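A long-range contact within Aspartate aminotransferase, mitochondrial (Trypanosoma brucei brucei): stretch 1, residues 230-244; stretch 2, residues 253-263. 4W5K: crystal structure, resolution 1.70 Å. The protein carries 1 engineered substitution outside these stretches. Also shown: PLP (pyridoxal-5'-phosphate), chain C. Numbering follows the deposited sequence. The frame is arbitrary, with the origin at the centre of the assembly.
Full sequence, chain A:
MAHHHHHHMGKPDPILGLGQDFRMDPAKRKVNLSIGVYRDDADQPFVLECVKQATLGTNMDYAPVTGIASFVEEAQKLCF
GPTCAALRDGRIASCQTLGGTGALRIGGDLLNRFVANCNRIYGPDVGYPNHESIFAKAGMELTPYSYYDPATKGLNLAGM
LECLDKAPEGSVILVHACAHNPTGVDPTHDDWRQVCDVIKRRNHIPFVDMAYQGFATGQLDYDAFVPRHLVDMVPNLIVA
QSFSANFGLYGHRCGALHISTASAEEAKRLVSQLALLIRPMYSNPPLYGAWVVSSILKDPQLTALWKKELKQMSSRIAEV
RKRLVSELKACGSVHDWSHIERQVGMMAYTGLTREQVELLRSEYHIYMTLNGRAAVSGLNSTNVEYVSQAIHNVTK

Stretch 1 (230-244) LVDMVPNLIVAQSFS
Stretch 2, residues 253-263: RCGALHISTAS

The PLP phosphate sits by one end of this antiparallel strand pair, and residues of both stretches hold it. Ser242 OG (chi1 t, 174°) donates to PLP O3P at 2.6 Å. From the other stretch, Arg253 NH2 donates to PLP O2P at 2.8 Å and Arg253 NH1 to PLP O1P at 3.1 Å. Ser244 OG lies 2.9 Å from PLP O3P. Arg253 has phi/psi 62/69, and its first three chi angles are all m. Its CA-to-CB bond points away from stretch 1, yet the guanidinium end returns, with Arg253 NH1 3.6 Å from Ser244 OG. Ser242 OG also accepts from Ser244 N at 3.1 Å. Water 2 links the stretches here, donating to Ser244 OG at 2.7 Å and accepting from Cys254 N at 2.8 Å.

Strand 238-242 runs antiparallel to the strand ending at Ser260, at 169°, with a closest axis approach of 4.7 Å. In the register, Ile238 CA pairs with Ile259 CA at 4.5 Å, Val239 CA with His258 CA at 5.1 Å, Ala240 CA with Leu257 CA at 4.9 Å, Gln241 CA with Ala256 CA at 5.1 Å and Ser242 CA with Gly255 CA at 4.4 Å. Val239-His258 and Gln241-Ala256 are the hydrogen-bonded pairs. Val239 N donates to His258 O at 2.8 Å, and His258 N returns to Val239 O at 3.0 Å. Gln241 N to Ala256 O and Ala256 N to Gln241 O are both 2.8 Å. Beyond them, Phe243 N donates to Cys254 O at 3.0 Å.

Gly255 (phi/psi -157/-178) brings its CA to 3.1 Å from Gln241 O. An ideal CB on Gly255 would clash with Gln241 O, at 2.7 Å.

Side chains alternate between the sheet faces. Ile238 (chi1 m), Leu257 (t, p) and Ile259 (chi1 m) share one face; Ile238 CG2 is 3.6 Å from Leu257 CD1 and 4.3 Å from Ile259 CG1. Val239 (t), Gln241 (chi1 and chi2 t), Ala256 and His258 (chi1 m) lie on the other. The CA-to-CB bond of Phe243 (chi1 m) points toward stretch 2, and Phe243 CD2 is 3.8 Å from Cys254 SG.

At the far end, the CA-to-CB bond of Ser260 (chi1 p) points toward stretch 1, and the side chain extends the ladder. Ser260 OG accepts from Leu237 N at 2.8 Å, while Ser260 N donates to Leu237 O at 2.9 Å. Asn236 (chi1 m) starts sideways, but its end turns in, and Asn236 ND2 donates to Ser260 O at 2.9 Å. Water 1 joins Ser260 OG, at 2.7 Å, to Val231 O, at 2.9 Å.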

ATOM      1  N   LEU A 230      27.460   2.004  -8.699  1.00 22.47           N
ATOM      2  CA  LEU A 230      27.346   3.343  -8.107  1.00 24.17           C
ATOM      3  C   LEU A 230      27.538   3.344  -6.602  1.00 24.42           C
ATOM      4  O   LEU A 230      27.958   4.361  -6.030  1.00 23.18           O
ATOM      5  CB  LEU A 230      25.983   3.966  -8.421  1.00 23.28           C
ATOM      6  CG  LEU A 230      25.892   4.635  -9.787  1.00 21.88           C
ATOM      7  CD1 LEU A 230      24.424   4.811 -10.176  1.00 21.40           C
ATOM      8  CD2 LEU A 230      26.666   5.944  -9.805  1.00 22.58           C
ATOM      9  N   VAL A 231      27.219   2.238  -5.938  1.00 21.73           N
ATOM     10  CA  VAL A 231      27.126   2.325  -4.469  1.00 22.40           C
ATOM     11  C   VAL A 231      28.501   2.631  -3.833  1.00 28.81           C
ATOM     12  O   VAL A 231      28.568   3.188  -2.732  1.00 28.48           O
ATOM     13  CB  VAL A 231      26.485   1.037  -3.870  1.00 24.38           C
ATOM     14  CG1 VAL A 231      27.464  -0.125  -3.874  1.00 30.44           C
ATOM     15  CG2 VAL A 231      25.950   1.309  -2.449  1.00 21.57           C
ATOM     16  N   ASP A 232      29.592   2.348  -4.553  1.00 31.68           N
ATOM     17  CA  ASP A 232      30.942   2.680  -4.065  1.00 37.28           C
ATOM     18  C   ASP A 232      31.468   4.038  -4.540  1.00 35.07           C
ATOM     19  O   ASP A 232      32.550   4.458  -4.134  1.00 35.02           O
ATOM     20  CB  ASP A 232      31.964   1.610  -4.490  1.00 52.23           C
ATOM     21  CG  ASP A 232      31.318   0.280  -4.856  1.00 62.54           C
ATOM     22  OD1 ASP A 232      30.911   0.126  -6.029  1.00 63.22           O
ATOM     23  OD2 ASP A 232      31.229  -0.614  -3.978  1.00 66.31           O
ATOM     24  N   MET A 233      30.722   4.718  -5.404  1.00 31.12           N
ATOM     25  CA  MET A 233      31.242   5.910  -6.076  1.00 30.15           C
ATOM     26  C   MET A 233      30.719   7.223  -5.514  1.00 30.32           C
ATOM     27  O   MET A 233      31.331   8.281  -5.705  1.00 30.45           O
ATOM     28  CB  MET A 233      30.899   5.841  -7.561  1.00 32.21           C
ATOM     29  CG  MET A 233      31.522   4.677  -8.259  1.00 31.65           C
ATOM     30  SD  MET A 233      31.020   4.677  -9.992  1.00 29.21           S
ATOM     31  CE  MET A 233      31.858   6.150 -10.544  1.00 28.77           C
ATOM     32  N   VAL A 234      29.570   7.152  -4.856  1.00 28.37           N
ATOM     33  CA  VAL A 234      28.877   8.342  -4.378  1.00 25.81           C
ATOM     34  C   VAL A 234      28.486   8.163  -2.904  1.00 28.47           C
ATOM     35  O   VAL A 234      28.320   7.038  -2.443  1.00 31.15           O
ATOM     36  CB  VAL A 234      27.611   8.638  -5.238  1.00 23.26           C
ATOM     37  CG1 VAL A 234      27.987   8.826  -6.714  1.00 27.56           C
ATOM     38  CG2 VAL A 234      26.545   7.522  -5.086  1.00 25.39           C
ATOM     39  N   PRO A 235      28.356   9.278  -2.169  1.00 29.02           N
ATOM     40  CA  PRO A 235      27.943   9.295  -0.755  1.00 30.76           C
ATOM     41  C   PRO A 235      26.546   8.706  -0.547  1.00 30.55           C
ATOM     42  O   PRO A 235      26.355   7.915   0.372  1.00 29.81           O
ATOM     43  CB  PRO A 235      27.966  10.783  -0.395  1.00 30.18           C
ATOM     44  CG  PRO A 235      28.938  11.381  -1.366  1.00 30.80           C
ATOM     45  CD  PRO A 235      28.745  10.615  -2.640  1.00 25.70           C
ATOM     46  N   ASN A 236      25.590   9.083  -1.389  1.00 24.23           N
ATOM     47  CA  ASN A 236      24.230   8.558  -1.285  1.00 24.89           C
ATOM     48  C   ASN A 236      23.714   8.073  -2.625  1.00 25.81           C
ATOM     49  O   ASN A 236      23.706   8.837  -3.599  1.00 22.16           O
ATOM     50  CB  ASN A 236      23.259   9.624  -0.750  1.00 24.43           C
ATOM     51  CG  ASN A 236      23.688  10.201   0.579  1.00 25.67           C
ATOM     52  OD1 ASN A 236      24.239  11.302   0.646  1.00 27.52           O
ATOM     53  ND2 ASN A 236      23.440   9.464   1.648  1.00 24.00           N
ATOM     54  N   LEU A 237      23.274   6.810  -2.653  1.00 20.49           N
ATOM     55  CA  LEU A 237      22.558   6.201  -3.768  1.00 19.41           C
ATOM     56  C   LEU A 237      21.165   5.736  -3.314  1.00 20.23           C
ATOM     57  O   LEU A 237      21.035   5.178  -2.231  1.00 20.07           O
ATOM     58  CB  LEU A 237      23.350   5.008  -4.315  1.00 19.37           C
ATOM     59  CG  LEU A 237      22.572   3.938  -5.099  1.00 21.58           C
ATOM     60  CD1 LEU A 237      22.245   4.452  -6.512  1.00 17.15           C
ATOM     61  CD2 LEU A 237      23.385   2.633  -5.188  1.00 20.99           C
ATOM     62  N   ILE A 238      20.137   5.972  -4.132  1.00 16.87           N
ATOM     63  CA  ILE A 238      18.788   5.488  -3.836  1.00 16.30           C
ATOM     64  C   ILE A 238      18.436   4.412  -4.854  1.00 18.67           C
ATOM     65  O   ILE A 238      18.729   4.579  -6.036  1.00 19.19           O
ATOM     66  CB  ILE A 238      17.728   6.607  -3.911  1.00 17.21           C
ATOM     67  CG1 ILE A 238      18.153   7.801  -3.059  1.00 22.93           C
ATOM     68  CG2 ILE A 238      16.336   6.095  -3.446  1.00 19.38           C
ATOM     69  CD1 ILE A 238      18.526   8.991  -3.871  1.00 25.85           C
ATOM     70  N   VAL A 239      17.815   3.322  -4.401  1.00 16.35           N
ATOM     71  CA  VAL A 239      17.372   2.276  -5.320  1.00 17.80           C
ATOM     72  C   VAL A 239      15.920   1.904  -5.018  1.00 17.24           C
ATOM     73  O   VAL A 239      15.609   1.566  -3.874  1.00 18.55           O
ATOM     74  CB  VAL A 239      18.225   0.996  -5.218  1.00 16.25           C
ATOM     75  CG1 VAL A 239      17.756  -0.031  -6.267  1.00 16.01           C
ATOM     76  CG2 VAL A 239      19.717   1.308  -5.438  1.00 20.23           C
ATOM     77  N   ALA A 240      15.046   1.994  -6.031  1.00 14.43           N
ATOM     78  CA  ALA A 240      13.662   1.529  -5.925  1.00 14.93           C
ATOM     79  C   ALA A 240      13.604   0.183  -6.618  1.00 14.28           C
ATOM     80  O   ALA A 240      13.866   0.090  -7.823  1.00 17.37           O
ATOM     81  CB  ALA A 240      12.690   2.513  -6.581  1.00 16.69           C
ATOM     82  N   GLN A 241      13.298  -0.858  -5.848  1.00 13.63           N
ATOM     83  CA  GLN A 241      13.400  -2.226  -6.333  1.00 14.74           C
ATOM     84  C   GLN A 241      12.012  -2.884  -6.393  1.00 16.03           C
ATOM     85  O   GLN A 241      11.334  -3.012  -5.374  1.00 16.27           O
ATOM     86  CB  GLN A 241      14.362  -3.015  -5.412  1.00 16.43           C
ATOM     87  CG  GLN A 241      14.473  -4.495  -5.672  1.00 17.80           C
ATOM     88  CD  GLN A 241      15.417  -5.166  -4.690  1.00 21.02           C
ATOM     89  OE1 GLN A 241      15.496  -4.762  -3.526  1.00 20.71           O
ATOM     90  NE2 GLN A 241      16.098  -6.226  -5.134  1.00 22.51           N
ATOM     91  N   SER A 242      11.603  -3.318  -7.584  1.00 16.26           N
ATOM     92  CA  SER A 242      10.303  -3.977  -7.768  1.00 16.17           C
ATOM     93  C   SER A 242      10.412  -5.494  -7.875  1.00 15.56           C
ATOM     94  O   SER A 242      11.285  -6.017  -8.577  1.00 19.25           O
ATOM     95  CB  SER A 242       9.612  -3.436  -9.033  1.00 17.22           C
ATOM     96  OG  SER A 242       8.421  -4.163  -9.306  1.00 16.39           O
ATOM     97  N   PHE A 243       9.496  -6.198  -7.206  1.00 15.61           N
ATOM     98  CA  PHE A 243       9.388  -7.638  -7.360  1.00 17.21           C
ATOM     99  C   PHE A 243       8.193  -8.046  -8.194  1.00 16.59           C
ATOM    100  O   PHE A 243       7.873  -9.243  -8.302  1.00 18.18           O
ATOM    101  CB  PHE A 243       9.367  -8.293  -5.966  1.00 19.75           C
ATOM    102  CG  PHE A 243      10.655  -8.099  -5.236  1.00 19.54           C
ATOM    103  CD1 PHE A 243      11.824  -8.672  -5.721  1.00 21.27           C
ATOM    104  CD2 PHE A 243      10.736  -7.266  -4.133  1.00 18.89           C
ATOM    105  CE1 PHE A 243      13.044  -8.456  -5.077  1.00 27.80           C
ATOM    106  CE2 PHE A 243      11.953  -7.064  -3.474  1.00 21.03           C
ATOM    107  CZ  PHE A 243      13.102  -7.656  -3.944  1.00 22.45           C
ATOM    108  N   SER A 244       7.567  -7.069  -8.842  1.00 16.44           N
ATOM    109  CA  SER A 244       6.363  -7.339  -9.624  1.00 17.51           C
ATOM    110  C   SER A 244       6.628  -8.206 -10.835  1.00 16.90           C
ATOM    111  O   SER A 244       6.004  -9.251 -11.005  1.00 17.84           O
ATOM    112  CB  SER A 244       5.707  -6.023 -10.060  1.00 14.88           C
ATOM    113  OG  SER A 244       5.208  -5.318  -8.923  1.00 16.23           O
ATOM    114  N   ARG A 253       1.834  -6.220  -4.703  1.00 16.33           N
ATOM    115  CA  ARG A 253       2.475  -4.939  -4.371  1.00 16.20           C
ATOM    116  C   ARG A 253       3.691  -5.110  -3.473  1.00 18.62           C
ATOM    117  O   ARG A 253       3.688  -4.681  -2.303  1.00 22.21           O
ATOM    118  CB  ARG A 253       1.465  -3.991  -3.707  1.00 17.53           C
ATOM    119  CG  ARG A 253       0.107  -3.868  -4.426  1.00 16.63           C
ATOM    120  CD  ARG A 253       0.260  -3.636  -5.956  1.00 15.59           C
ATOM    121  NE  ARG A 253       0.913  -2.355  -6.257  1.00 17.91           N
ATOM    122  CZ  ARG A 253       2.033  -2.225  -6.962  1.00 16.60           C
ATOM    123  NH1 ARG A 253       2.663  -3.291  -7.459  1.00 17.30           N
ATOM    124  NH2 ARG A 253       2.550  -1.009  -7.167  1.00 14.89           N
ATOM    125  N   CYS A 254       4.740  -5.689  -4.054  1.00 16.39           N
ATOM    126  CA  CYS A 254       5.916  -6.070  -3.307  1.00 16.41           C
ATOM    127  C   CYS A 254       7.143  -5.398  -3.909  1.00 18.25           C
ATOM    128  O   CYS A 254       7.436  -5.593  -5.095  1.00 16.07           O
ATOM    129  CB  CYS A 254       6.088  -7.589  -3.335  1.00 17.13           C
ATOM    130  SG  CYS A 254       7.454  -8.206  -2.370  1.00 20.87           S
ATOM    131  N   GLY A 255       7.819  -4.596  -3.098  1.00 16.22           N
ATOM    132  CA  GLY A 255       9.092  -3.988  -3.502  1.00 15.28           C
ATOM    133  C   GLY A 255       9.924  -3.603  -2.288  1.00 16.57           C
ATOM    134  O   GLY A 255       9.519  -3.865  -1.135  1.00 17.64           O
ATOM    135  N   ALA A 256      11.089  -3.004  -2.542  1.00 16.86           N
ATOM    136  CA  ALA A 256      11.920  -2.468  -1.458  1.00 17.06           C
ATOM    137  C   ALA A 256      12.603  -1.180  -1.919  1.00 18.36           C
ATOM    138  O   ALA A 256      12.790  -0.938  -3.112  1.00 16.16           O
ATOM    139  CB  ALA A 256      12.979  -3.511  -1.007  1.00 17.48           C
ATOM    140  N   LEU A 257      12.967  -0.376  -0.937  1.00 16.25           N
ATOM    141  CA  LEU A 257      13.675   0.881  -1.108  1.00 16.63           C
ATOM    142  C   LEU A 257      14.990   0.812  -0.351  1.00 18.89           C
ATOM    143  O   LEU A 257      15.019   0.332   0.777  1.00 19.71           O
ATOM    144  CB  LEU A 257      12.806   2.033  -0.598  1.00 16.13           C
ATOM    145  CG  LEU A 257      13.478   3.399  -0.466  1.00 17.54           C
ATOM    146  CD1 LEU A 257      13.893   3.917  -1.844  1.00 19.43           C
ATOM    147  CD2 LEU A 257      12.487   4.350   0.151  1.00 18.09           C
ATOM    148  N   HIS A 258      16.079   1.317  -0.949  1.00 16.84           N
ATOM    149  CA  HIS A 258      17.403   1.279  -0.323  1.00 18.89           C
ATOM    150  C   HIS A 258      18.041   2.644  -0.475  1.00 17.90           C
ATOM    151  O   HIS A 258      18.001   3.192  -1.581  1.00 18.72           O
ATOM    152  CB  HIS A 258      18.311   0.229  -0.992  1.00 18.85           C
ATOM    153  CG  HIS A 258      17.675  -1.121  -1.113  1.00 20.12           C
ATOM    154  ND1 HIS A 258      17.527  -1.980  -0.042  1.00 22.15           N
ATOM    155  CD2 HIS A 258      17.167  -1.765  -2.192  1.00 24.02           C
ATOM    156  CE1 HIS A 258      16.949  -3.096  -0.460  1.00 20.58           C
ATOM    157  NE2 HIS A 258      16.715  -2.987  -1.761  1.00 20.36           N
ATOM    158  N   ILE A 259      18.581   3.196   0.608  1.00 18.92           N
ATOM    159  CA  ILE A 259      19.383   4.416   0.530  1.00 18.86           C
ATOM    160  C   ILE A 259      20.736   4.201   1.197  1.00 21.04           C
ATOM    161  O   ILE A 259      20.823   3.949   2.394  1.00 21.49           O
ATOM    162  CB  ILE A 259      18.707   5.649   1.208  1.00 20.08           C
ATOM    163  CG1 ILE A 259      17.260   5.847   0.712  1.00 19.43           C
ATOM    164  CG2 ILE A 259      19.598   6.907   1.016  1.00 19.34           C
ATOM    165  CD1 ILE A 259      16.215   5.211   1.652  1.00 22.19           C
ATOM    166  N   SER A 260      21.810   4.336   0.435  1.00 19.03           N
ATOM    167  CA  SER A 260      23.134   4.241   1.044  1.00 20.84           C
ATOM    168  C   SER A 260      23.526   5.553   1.700  1.00 24.33           C
ATOM    169  O   SER A 260      23.085   6.623   1.291  1.00 24.62           O
ATOM    170  CB  SER A 260      24.194   3.847   0.020  1.00 21.90           C
ATOM    171  OG  SER A 260      24.386   4.867  -0.947  1.00 22.39           O
ATOM    172  N   THR A 261      24.326   5.440   2.752  1.00 21.40           N
ATOM    173  CA  THR A 261      24.768   6.576   3.544  1.00 22.44           C
ATOM    174  C   THR A 261      26.212   6.385   3.968  1.00 25.77           C
ATOM    175  O   THR A 261      26.831   5.363   3.679  1.00 27.25           O
ATOM    176  CB  THR A 261      23.903   6.764   4.818  1.00 28.00           C
ATOM    177  OG1 THR A 261      24.190   5.716   5.751  1.00 27.66           O
ATOM    178  CG2 THR A 261      22.434   6.781   4.478  1.00 26.27           C
ATOM    179  N   ALA A 262      26.763   7.361   4.670  1.00 24.42           N
ATOM    180  CA  ALA A 262      28.152   7.254   5.084  1.00 28.73           C
ATOM    181  C   ALA A 262      28.399   6.293   6.253  1.00 28.96           C
ATOM    182  O   ALA A 262      29.542   5.918   6.504  1.00 33.92           O
ATOM    183  CB  ALA A 262      28.693   8.633   5.447  1.00 30.29           C
ATOM    184  N   SER A 263      27.361   5.886   6.971  1.00 29.71           N
ATOM    185  CA  SER A 263      27.610   5.142   8.207  1.00 29.49           C
ATOM    186  C   SER A 263      26.372   4.420   8.693  1.00 31.47           C
ATOM    187  O   SER A 263      25.263   4.735   8.263  1.00 28.62           O
ATOM    188  CB  SER A 263      28.120   6.078   9.303  1.00 32.05           C
ATOM    189  OG  SER A 263      27.104   6.962   9.769  1.00 31.57           O
TER
HETATM  190  N1  PLP C 500       9.209   1.717 -12.650  0.88 19.62           N
HETATM  191  C2  PLP C 500       9.202   1.165 -13.909  0.88 20.42           C
HETATM  192  C2A PLP C 500      10.277   1.571 -14.865  0.88 15.88           C
HETATM  193  C3  PLP C 500       8.215   0.251 -14.279  0.88 18.73           C
HETATM  194  O3  PLP C 500       8.178  -0.296 -15.533  0.88 22.99           O
HETATM  195  C4  PLP C 500       7.234  -0.109 -13.366  0.88 23.74           C
HETATM  196  C4A PLP C 500       6.330  -1.259 -13.713  0.88 32.47           C
HETATM  197  O4A PLP C 500       5.405  -1.068 -14.508  0.88 36.77           O
HETATM  198  C5  PLP C 500       7.240   0.448 -12.088  0.88 25.13           C
HETATM  199  C6  PLP C 500       8.243   1.350 -11.731  0.88 24.08           C
HETATM  200  C5A PLP C 500       6.160   0.092 -11.077  0.88 25.39           C
HETATM  201  O4P PLP C 500       6.383  -1.180 -10.535  0.88 19.87           O
HETATM  202  P   PLP C 500       5.511  -1.747  -9.377  0.88 15.20           P
HETATM  203  O1P PLP C 500       4.345  -2.516  -9.923  0.88 19.75           O
HETATM  204  O2P PLP C 500       5.034  -0.618  -8.496  0.88 13.41           O
HETATM  205  O3P PLP C 500       6.442  -2.662  -8.616  0.88 20.06           O
HETATM  206  O   HOH W   1      26.972   5.227  -1.478  1.00 24.87           O
HETATM  207  O   HOH W   2       4.585  -6.703  -6.646  1.00 18.81           O